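Local coordinates for protein NS6 protease (Murine norovirus 1, PDB 4ASH) that is a trypsin-like cysteine protease that probably cleaves the norovirus polyprotein into its separate nonstructural proteins, at residues I28-K31 against H32-P35; I109-S113 against A114-G118; G175-T178 against L179-E183. The protein carries 1 engineered substitution. All blocks are in the same frame, centred on the assembly; numbering follows the deposited sequence.

Contact 1: I28-K31 against H32-P35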
ATOM      1  N   ILE A  28       5.194   4.460  -3.094  1.00 14.24           N
ATOM      2  CA  ILE A  28       4.359   3.351  -3.540  1.00 11.90           C
ATOM      3  C   ILE A  28       2.875   3.731  -3.507  1.00 15.19           C
ATOM      4  O   ILE A  28       2.451   4.553  -2.690  1.00 15.06           O
ATOM      5  CB  ILE A  28       4.601   2.061  -2.717  1.00 14.79           C
ATOM      6  CG1 ILE A  28       4.172   2.229  -1.245  1.00 13.91           C
ATOM      7  CG2 ILE A  28       6.061   1.621  -2.862  1.00 15.29           C
ATOM      8  CD1 ILE A  28       4.317   0.915  -0.417  1.00 14.07           C
ATOM      9  N   THR A  29       2.095   3.129  -4.402  1.00 12.91           N
ATOM     10  CA  THR A  29       0.668   3.440  -4.486  1.00 12.67           C
ATOM     11  C   THR A  29      -0.057   2.276  -5.169  1.00 15.25           C
ATOM     12  O   THR A  29       0.562   1.299  -5.588  1.00 15.82           O
ATOM     13  CB  THR A  29       0.423   4.767  -5.267  1.00 16.49           C
ATOM     14  OG1 THR A  29      -0.968   5.134  -5.205  1.00 14.29           O
ATOM     15  CG2 THR A  29       0.824   4.619  -6.719  1.00 18.44           C
ATOM     16  N   ALA A  30      -1.373   2.396  -5.283  1.00 14.96           N
ATOM     17  CA  ALA A  30      -2.179   1.458  -6.040  1.00 15.21           C
ATOM     18  C   ALA A  30      -2.170   1.890  -7.501  1.00 16.21           C
ATOM     19  O   ALA A  30      -2.473   3.036  -7.816  1.00 18.17           O
ATOM     20  CB  ALA A  30      -3.604   1.446  -5.501  1.00 16.73           C
ATOM     21  N   LYS A  31      -1.820   0.980  -8.397  1.00 16.18           N
ATOM     22  CA  LYS A  31      -1.811   1.293  -9.820  1.00 16.75           C
ATOM     23  C   LYS A  31      -3.099   1.976 -10.294  1.00 21.24           C
ATOM     24  O   LYS A  31      -3.059   2.962 -11.047  1.00 21.99           O
ATOM     25  CB  LYS A  31      -1.531   0.033 -10.653  1.00 20.39           C
ATOM     26  CG  LYS A  31      -1.338   0.343 -12.129  1.00 25.61           C
ATOM     27  CD  LYS A  31      -1.047  -0.904 -12.938  1.00 33.16           C
ATOM     28  CE  LYS A  31      -0.781  -0.545 -14.392  1.00 43.69           C
ATOM     29  NZ  LYS A  31      -0.132  -1.668 -15.129  1.00 49.49           N
ATOM     30  N   HIS A  32      -4.242   1.479  -9.828  1.00 18.82           N
ATOM     31  CA  HIS A  32      -5.521   1.967 -10.335  1.00 19.53           C
ATOM     32  C   HIS A  32      -5.884   3.392  -9.922  1.00 20.46           C
ATOM     33  O   HIS A  32      -6.829   3.954 -10.476  1.00 23.24           O
ATOM     34  CB  HIS A  32      -6.671   0.998 -10.023  1.00 18.59           C
ATOM     35  CG  HIS A  32      -7.168   1.058  -8.615  1.00 18.52           C
ATOM     36  ND1 HIS A  32      -6.655   0.274  -7.601  1.00 16.93           N
ATOM     37  CD2 HIS A  32      -8.170   1.781  -8.055  1.00 16.17           C
ATOM     38  CE1 HIS A  32      -7.304   0.524  -6.480  1.00 15.33           C
ATOM     39  NE2 HIS A  32      -8.236   1.432  -6.729  1.00 18.89           N
ATOM     40  N   VAL A  33      -5.152   3.981  -8.973  1.00 17.96           N
ATOM     41  CA  VAL A  33      -5.446   5.357  -8.574  1.00 16.31           C
ATOM     42  C   VAL A  33      -4.453   6.348  -9.169  1.00 21.03           C
ATOM     43  O   VAL A  33      -4.695   7.553  -9.169  1.00 19.11           O
ATOM     44  CB  VAL A  33      -5.495   5.561  -7.032  1.00 16.91           C
ATOM     45  CG1 VAL A  33      -6.444   4.570  -6.366  1.00 17.02           C
ATOM     46  CG2 VAL A  33      -4.097   5.496  -6.417  1.00 15.55           C
ATOM     47  N   ALA A  34      -3.342   5.842  -9.695  1.00 18.17           N
ATOM     48  CA  ALA A  34      -2.249   6.721 -10.087  1.00 19.99           C
ATOM     49  C   ALA A  34      -2.596   7.607 -11.276  1.00 22.68           C
ATOM     50  O   ALA A  34      -3.396   7.229 -12.129  1.00 23.73           O
ATOM     51  CB  ALA A  34      -1.004   5.908 -10.387  1.00 18.83           C
ATOM     52  N   PRO A  35      -1.978   8.794 -11.333  1.00 22.16           N
ATOM     53  CA  PRO A  35      -2.087   9.636 -12.527  1.00 29.73           C
ATOM     54  C   PRO A  35      -1.562   8.857 -13.723  1.00 28.57           C
ATOM     55  O   PRO A  35      -0.774   7.924 -13.538  1.00 27.26           O
ATOM     56  CB  PRO A  35      -1.148  10.802 -12.222  1.00 26.28           C
ATOM     57  CG  PRO A  35      -1.055  10.853 -10.738  1.00 26.37           C
ATOM     58  CD  PRO A  35      -1.141   9.412 -10.292  1.00 18.63           C
TER
HETATM   59  O   HOH W   1      -4.059   4.917 -12.966  1.00 37.56           O
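A30 CB meets the H32 ring obliquely, 3.9 Å from both H32 ND1 and H32 CE1. A chi1 of 78°, with CG of H32 between its own backbone N and carbonyl carbon, turns the ring back toward A30. On one ring face, V33 CG1 stands 3.5 Å above the H32 plane, displaced from the ring centre toward its margin.

After strand 26-30 the backbone makes two overlapping turns. V33 N donates to A30 O at 3.1 Å and A34 N donates to K31 O at 3.2 Å; in both cases the donor stands above the carbonyl plane, 52° out of it for the first bond. A34 N also makes a weak bond to A30 O. Water 1 links K31 O, at 2.9 Å, with A34 O, the latter at an unusually short distance.

V33 CG2 fits inside the bend, 3.3 Å from A30 O and 3.4 Å from T29 OG1. That hydroxyl is hydrogen-bonded to W18 O on the neighbouring strand 17-21, and V33 CG2 merely packs against it. Beyond it, A34 CB rests 3.7 Å from K31 O.

Outside the bend, H32 ND1 bonds to D56 OD2, while H32 and V33 both touch A141. A141 stands where this family has its nucleophilic cysteine, probably as the engineered substitution, so H32, D56 and this position together are consistent with the catalytic triad of chymotrypsin-like proteases. The chemistry implies an imidazole with ND1 directed by its bond to D56, while the A30 and V33 methyls limit how far the ring can turn.

Contact 2: I109-S113 against A114-G118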
ATOM      1  N   ILE A 109      -5.611 -12.431  -6.816  1.00 19.41           N
ATOM      2  CA  ILE A 109      -7.025 -12.199  -6.550  1.00 19.43           C
ATOM      3  C   ILE A 109      -7.640 -11.448  -7.717  1.00 21.67           C
ATOM      4  O   ILE A 109      -7.102 -10.451  -8.174  1.00 22.30           O
ATOM      5  CB  ILE A 109      -7.177 -11.371  -5.262  1.00 23.01           C
ATOM      6  CG1 ILE A 109      -6.641 -12.169  -4.071  1.00 31.48           C
ATOM      7  CG2 ILE A 109      -8.630 -10.959  -5.040  1.00 22.80           C
ATOM      8  CD1 ILE A 109      -5.981 -11.315  -3.011  1.00 32.39           C
ATOM      9  N   LYS A 110      -8.772 -11.929  -8.208  1.00 19.59           N
ATOM     10  CA  LYS A 110      -9.451 -11.263  -9.309  1.00 22.45           C
ATOM     11  C   LYS A 110     -10.418 -10.209  -8.783  1.00 23.07           C
ATOM     12  O   LYS A 110     -11.354 -10.523  -8.053  1.00 25.71           O
ATOM     13  CB  LYS A 110     -10.212 -12.291 -10.152  1.00 26.48           C
ATOM     14  CG  LYS A 110     -11.250 -11.676 -11.075  1.00 43.80           C
ATOM     15  CD  LYS A 110     -10.634 -11.133 -12.355  1.00 51.41           C
ATOM     16  CE  LYS A 110     -10.503 -12.232 -13.398  1.00 60.68           C
ATOM     17  NZ  LYS A 110     -10.532 -11.697 -14.789  1.00 65.61           N
ATOM     18  N   ILE A 111     -10.165  -8.953  -9.140  1.00 20.24           N
ATOM     19  CA  ILE A 111     -11.029  -7.839  -8.776  1.00 20.54           C
ATOM     20  C   ILE A 111     -11.514  -7.188 -10.066  1.00 22.06           C
ATOM     21  O   ILE A 111     -10.722  -6.576 -10.791  1.00 28.64           O
ATOM     22  CB  ILE A 111     -10.242  -6.785  -7.990  1.00 26.29           C
ATOM     23  CG1 ILE A 111      -9.512  -7.414  -6.806  1.00 32.28           C
ATOM     24  CG2 ILE A 111     -11.161  -5.645  -7.542  1.00 30.69           C
ATOM     25  CD1 ILE A 111     -10.413  -7.940  -5.743  1.00 36.97           C
ATOM     26  N   GLY A 112     -12.804  -7.317 -10.359  1.00 30.67           N
ATOM     27  CA  GLY A 112     -13.309  -6.856 -11.638  1.00 33.83           C
ATOM     28  C   GLY A 112     -12.563  -7.533 -12.774  1.00 32.85           C
ATOM     29  O   GLY A 112     -12.495  -8.758 -12.834  1.00 40.24           O
ATOM     30  N   SER A 113     -11.978  -6.735 -13.661  1.00 41.86           N
ATOM     31  CA  SER A 113     -11.272  -7.268 -14.823  1.00 45.56           C
ATOM     32  C   SER A 113      -9.772  -7.438 -14.577  1.00 42.62           C
ATOM     33  O   SER A 113      -9.042  -7.909 -15.452  1.00 48.92           O
ATOM     34  CB  SER A 113     -11.502  -6.372 -16.042  1.00 50.63           C
ATOM     35  OG  SER A 113     -11.002  -5.064 -15.814  1.00 53.72           O
ATOM     36  N   ALA A 114      -9.319  -7.059 -13.384  1.00 30.57           N
ATOM     37  CA  ALA A 114      -7.900  -7.112 -13.048  1.00 30.23           C
ATOM     38  C   ALA A 114      -7.549  -8.296 -12.153  1.00 27.42           C
ATOM     39  O   ALA A 114      -8.398  -8.827 -11.440  1.00 33.52           O
ATOM     40  CB  ALA A 114      -7.469  -5.819 -12.388  1.00 31.01           C
ATOM     41  N   VAL A 115      -6.285  -8.700 -12.206  1.00 30.89           N
ATOM     42  CA  VAL A 115      -5.750  -9.711 -11.300  1.00 34.68           C
ATOM     43  C   VAL A 115      -4.679  -9.071 -10.416  1.00 33.83           C
ATOM     44  O   VAL A 115      -3.692  -8.524 -10.909  1.00 41.05           O
ATOM     45  CB  VAL A 115      -5.172 -10.926 -12.065  1.00 37.19           C
ATOM     46  CG1 VAL A 115      -4.383 -11.825 -11.122  1.00 40.17           C
ATOM     47  CG2 VAL A 115      -6.288 -11.706 -12.756  1.00 38.46           C
ATOM     48  N   VAL A 116      -4.898  -9.126  -9.107  1.00 24.16           N
ATOM     49  CA  VAL A 116      -4.067  -8.426  -8.136  1.00 21.96           C
ATOM     50  C   VAL A 116      -3.244  -9.427  -7.333  1.00 19.71           C
ATOM     51  O   VAL A 116      -3.792 -10.267  -6.648  1.00 19.94           O
ATOM     52  CB  VAL A 116      -4.935  -7.648  -7.132  1.00 26.64           C
ATOM     53  CG1 VAL A 116      -4.067  -6.961  -6.072  1.00 27.21           C
ATOM     54  CG2 VAL A 116      -5.826  -6.640  -7.855  1.00 27.49           C
ATOM     55  N   HIS A 117      -1.925  -9.324  -7.387  1.00 21.17           N
ATOM     56  CA  HIS A 117      -1.115 -10.109  -6.474  1.00 19.03           C
ATOM     57  C   HIS A 117      -1.140  -9.374  -5.156  1.00 19.24           C
ATOM     58  O   HIS A 117      -0.761  -8.209  -5.079  1.00 21.30           O
ATOM     59  CB  HIS A 117       0.319 -10.225  -6.981  1.00 21.67           C
ATOM     60  CG  HIS A 117       0.411 -10.673  -8.403  1.00 32.12           C
ATOM     61  ND1 HIS A 117       0.115 -11.958  -8.792  1.00 36.96           N
ATOM     62  CD2 HIS A 117       0.746 -10.001  -9.529  1.00 40.86           C
ATOM     63  CE1 HIS A 117       0.277 -12.067 -10.099  1.00 47.95           C
ATOM     64  NE2 HIS A 117       0.658 -10.894 -10.571  1.00 47.26           N
ATOM     65  N   GLY A 118      -1.620 -10.025  -4.109  1.00 20.21           N
ATOM     66  CA  GLY A 118      -1.732  -9.325  -2.847  1.00 22.09           C
ATOM     67  C   GLY A 118      -1.979 -10.237  -1.674  1.00 29.03           C
ATOM     68  O   GLY A 118      -1.759 -11.446  -1.750  1.00 27.65           O
TER
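I109 and V116 face each other as an antiparallel hydrogen-bonded pair, with bonds running both ways. I109 N reaches V116 O at 2.8 Å, and V116 N reaches I109 O at 2.7 Å with a nearly straight N-H...O angle of 174°. Toward the tip, I111 N donates to A114 O at 2.9 Å and A114 N returns to I111 O at 3.0 Å. The A114 N to I111 O bond closes a type II' turn, G112 taking its second position with positive phi, and makes this a two-residue beta hairpin between strands 96-111 and 114-123.

CH...O contacts supplement the ladder. V115 CA lies 3.5 Å from I109 O, and K110 CA is 3.4 Å from A114 O, so each of these oxygens meets a CA-H besides its N-H donor. K110 also folds its aliphatic chain over the partner strand: bends at chi2 (81°) and chi3 bring K110 CD to 3.3 Å from A114 O.

Apolar contact occupies the face carrying I109, I111, A114 and V116. I111 CG1 meets V116 CG2 at 3.9 Å, the two side chains meeting at a slant. I109 packs on I170 and V116 on A172 of strand 168-172, while V116 also touches D56.

Four backbone bonds, two of them at the exposed tip, and one aliphatic face, partly covered by strand 168-172, imply a hairpin that holds its own register, consistent with the substrate-lining hairpin of related calicivirus proteases.

Contact 3: G175-T178 against L179-E183; sequences GEPT and LEALE
A type I beta turn from T178 to A181 reverses the C-terminal tail, and P177 and A181 meet across its mouth. The closing bond runs from A181 N to T178 O at 3.0 Å, with an N-H...O angle of 149°; the donor stands well above the carbonyl plane, 63° out of it. A181 CB approaches the same oxygen to 3.2 Å, so T178 O has the methyl group close by as well as the amide.

P177, just before the turn, packs on its closing side. P177 CB lies 3.6 Å from E180 C, over the peptide group that joins E180 to A181. The apolar part of the contact is the pair P177 CB and A181 CB, 4.1 Å apart, in a turn made otherwise from backbone.

The turn follows strand 168-172, the last of the second sheet, in a tail without regular secondary structure. Upstream, G175 N is hydrogen-bonded to N77 OD1, which ties the start of the tail to the body of the protein. Downstream, L182 and E183 run on toward the C-terminus and touch a crystal neighbour, consistent with a tail that can be presented to another protease molecule as a cleaved product.

T178 holds its hydroxyl between backbone N and carbonyl carbon (chi1 36°), which brings OG1 within 2.9 Å of L179 N, although the angle is too poor for a hydrogen bond. Water 2 sits over the face of the turn on the P177 side and accepts from T178 N and from E180 N, each at 3.1 Å, bridging the two amides.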
ATOM      1  N   GLY A 175       5.565  -8.188  -5.070  1.00 17.86           N
ATOM      2  CA  GLY A 175       6.171  -9.327  -5.744  1.00 21.44           C
ATOM      3  C   GLY A 175       5.181 -10.301  -6.355  1.00 18.63           C
ATOM      4  O   GLY A 175       3.964 -10.211  -6.125  1.00 22.41           O
ATOM      5  N   GLU A 176       5.707 -11.213  -7.163  1.00 19.24           N
ATOM      6  CA  GLU A 176       4.941 -12.370  -7.587  1.00 24.16           C
ATOM      7  C   GLU A 176       5.468 -13.572  -6.835  1.00 31.15           C
ATOM      8  O   GLU A 176       6.673 -13.694  -6.601  1.00 34.48           O
ATOM      9  CB  GLU A 176       5.035 -12.580  -9.101  1.00 40.89           C
ATOM     10  CG  GLU A 176       4.207 -11.595  -9.883  1.00 41.22           C
ATOM     11  CD  GLU A 176       3.952 -12.024 -11.311  1.00 52.04           C
ATOM     12  OE1 GLU A 176       3.096 -12.911 -11.522  1.00 58.20           O
ATOM     13  OE2 GLU A 176       4.610 -11.469 -12.218  1.00 56.68           O
ATOM     14  N   PRO A 177       4.556 -14.472  -6.463  1.00 29.86           N
ATOM     15  CA  PRO A 177       4.722 -15.579  -5.515  1.00 37.36           C
ATOM     16  C   PRO A 177       5.669 -16.661  -5.987  1.00 34.88           C
ATOM     17  O   PRO A 177       5.650 -17.038  -7.159  1.00 36.39           O
ATOM     18  CB  PRO A 177       3.304 -16.164  -5.415  1.00 34.90           C
ATOM     19  CG  PRO A 177       2.671 -15.798  -6.708  1.00 33.73           C
ATOM     20  CD  PRO A 177       3.186 -14.416  -6.993  1.00 28.57           C
ATOM     21  N   THR A 178       6.503 -17.133  -5.064  1.00 36.93           N
ATOM     22  CA  THR A 178       7.294 -18.340  -5.259  1.00 40.32           C
ATOM     23  C   THR A 178       6.793 -19.397  -4.277  1.00 43.56           C
ATOM     24  O   THR A 178       5.971 -20.259  -4.624  1.00 34.50           O
ATOM     25  CB  THR A 178       8.799 -18.090  -5.017  1.00 41.92           C
ATOM     26  OG1 THR A 178       8.972 -17.156  -3.940  1.00 39.95           O
ATOM     27  CG2 THR A 178       9.460 -17.537  -6.272  1.00 51.20           C
ATOM     28  N   LEU A 179       7.277 -19.313  -3.040  1.00 44.13           N
ATOM     29  CA  LEU A 179       6.854 -20.240  -1.999  1.00 37.70           C
ATOM     30  C   LEU A 179       5.346 -20.142  -1.787  1.00 36.81           C
ATOM     31  O   LEU A 179       4.715 -21.099  -1.348  1.00 34.27           O
ATOM     32  CB  LEU A 179       7.581 -19.967  -0.679  1.00 40.65           C
ATOM     33  CG  LEU A 179       9.115 -19.972  -0.644  1.00 43.43           C
ATOM     34  CD1 LEU A 179       9.609 -19.840   0.790  1.00 47.90           C
ATOM     35  CD2 LEU A 179       9.691 -21.221  -1.289  1.00 42.79           C
ATOM     36  N   GLU A 180       4.776 -18.978  -2.092  1.00 40.20           N
ATOM     37  CA  GLU A 180       3.346 -18.747  -1.882  1.00 39.04           C
ATOM     38  C   GLU A 180       2.511 -18.903  -3.155  1.00 36.81           C
ATOM     39  O   GLU A 180       1.387 -18.410  -3.221  1.00 41.81           O
ATOM     40  CB  GLU A 180       3.110 -17.364  -1.261  1.00 51.35           C
ATOM     41  CG  GLU A 180       3.592 -17.247   0.178  1.00 60.65           C
ATOM     42  CD  GLU A 180       2.900 -18.237   1.099  1.00 70.29           C
ATOM     43  OE1 GLU A 180       1.650 -18.247   1.129  1.00 74.40           O
ATOM     44  OE2 GLU A 180       3.606 -19.010   1.783  1.00 71.42           O
ATOM     45  N   ALA A 181       3.050 -19.612  -4.144  1.00 30.32           N
ATOM     46  CA  ALA A 181       2.367 -19.798  -5.430  1.00 31.50           C
ATOM     47  C   ALA A 181       1.358 -20.947  -5.370  1.00 24.23           C
ATOM     48  O   ALA A 181       1.741 -22.091  -5.165  1.00 31.21           O
ATOM     49  CB  ALA A 181       3.397 -20.083  -6.510  1.00 29.31           C
ATOM     50  N   LEU A 182       0.075 -20.656  -5.577  1.00 23.11           N
ATOM     51  CA  LEU A 182      -0.949 -21.693  -5.475  1.00 20.68           C
ATOM     52  C   LEU A 182      -1.012 -22.583  -6.721  1.00 26.73           C
ATOM     53  O   LEU A 182      -0.955 -22.095  -7.847  1.00 24.40           O
ATOM     54  CB  LEU A 182      -2.308 -21.052  -5.185  1.00 19.95           C
ATOM     55  CG  LEU A 182      -2.459 -20.384  -3.812  1.00 23.60           C
ATOM     56  CD1 LEU A 182      -3.644 -19.421  -3.781  1.00 27.95           C
ATOM     57  CD2 LEU A 182      -2.598 -21.444  -2.723  1.00 29.49           C
ATOM     58  N   GLU A 183      -1.148 -23.891  -6.515  1.00 23.64           N
ATOM     59  CA  GLU A 183      -1.254 -24.832  -7.626  1.00 20.70           C
ATOM     60  C   GLU A 183      -2.353 -25.849  -7.348  1.00 20.53           C
ATOM     61  O   GLU A 183      -2.520 -26.289  -6.210  1.00 23.71           O
ATOM     62  CB  GLU A 183       0.069 -25.587  -7.835  1.00 24.51           C
ATOM     63  CG  GLU A 183       1.280 -24.667  -7.925  1.00 28.43           C
ATOM     64  CD  GLU A 183       2.617 -25.412  -7.901  1.00 44.32           C
ATOM     65  OE1 GLU A 183       2.831 -26.264  -7.006  1.00 39.23           O
ATOM     66  OE2 GLU A 183       3.463 -25.138  -8.780  1.00 53.15           O
TER
HETATM   67  O   HOH W   2       6.044 -16.099  -2.209  1.00 41.58           O

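In the fold
The three contacts follow one another in series along the chain. Contact 1 ends a strand of the five-stranded sheet, contact 2 is a hairpin of the second sheet, and contact 3 lies in the tail beyond it. Contacts 1 and 2 have centres 14 Å apart and nearest atoms about 7 Å apart, yet share a neighbour: D56 bonds to H32 and touches V116, so the hairpin flanks the probable active site. Contacts 1 and 3 have centres 23 Å and nearest atoms about 10 Å apart, without touching. The start of the tail, G175 and E176, touches H117 of strand 114-123 before the turn begins: H117 CE1 lies 3.3 Å from E176 OE1 and H117 CB lies 3.7 Å from G175 O.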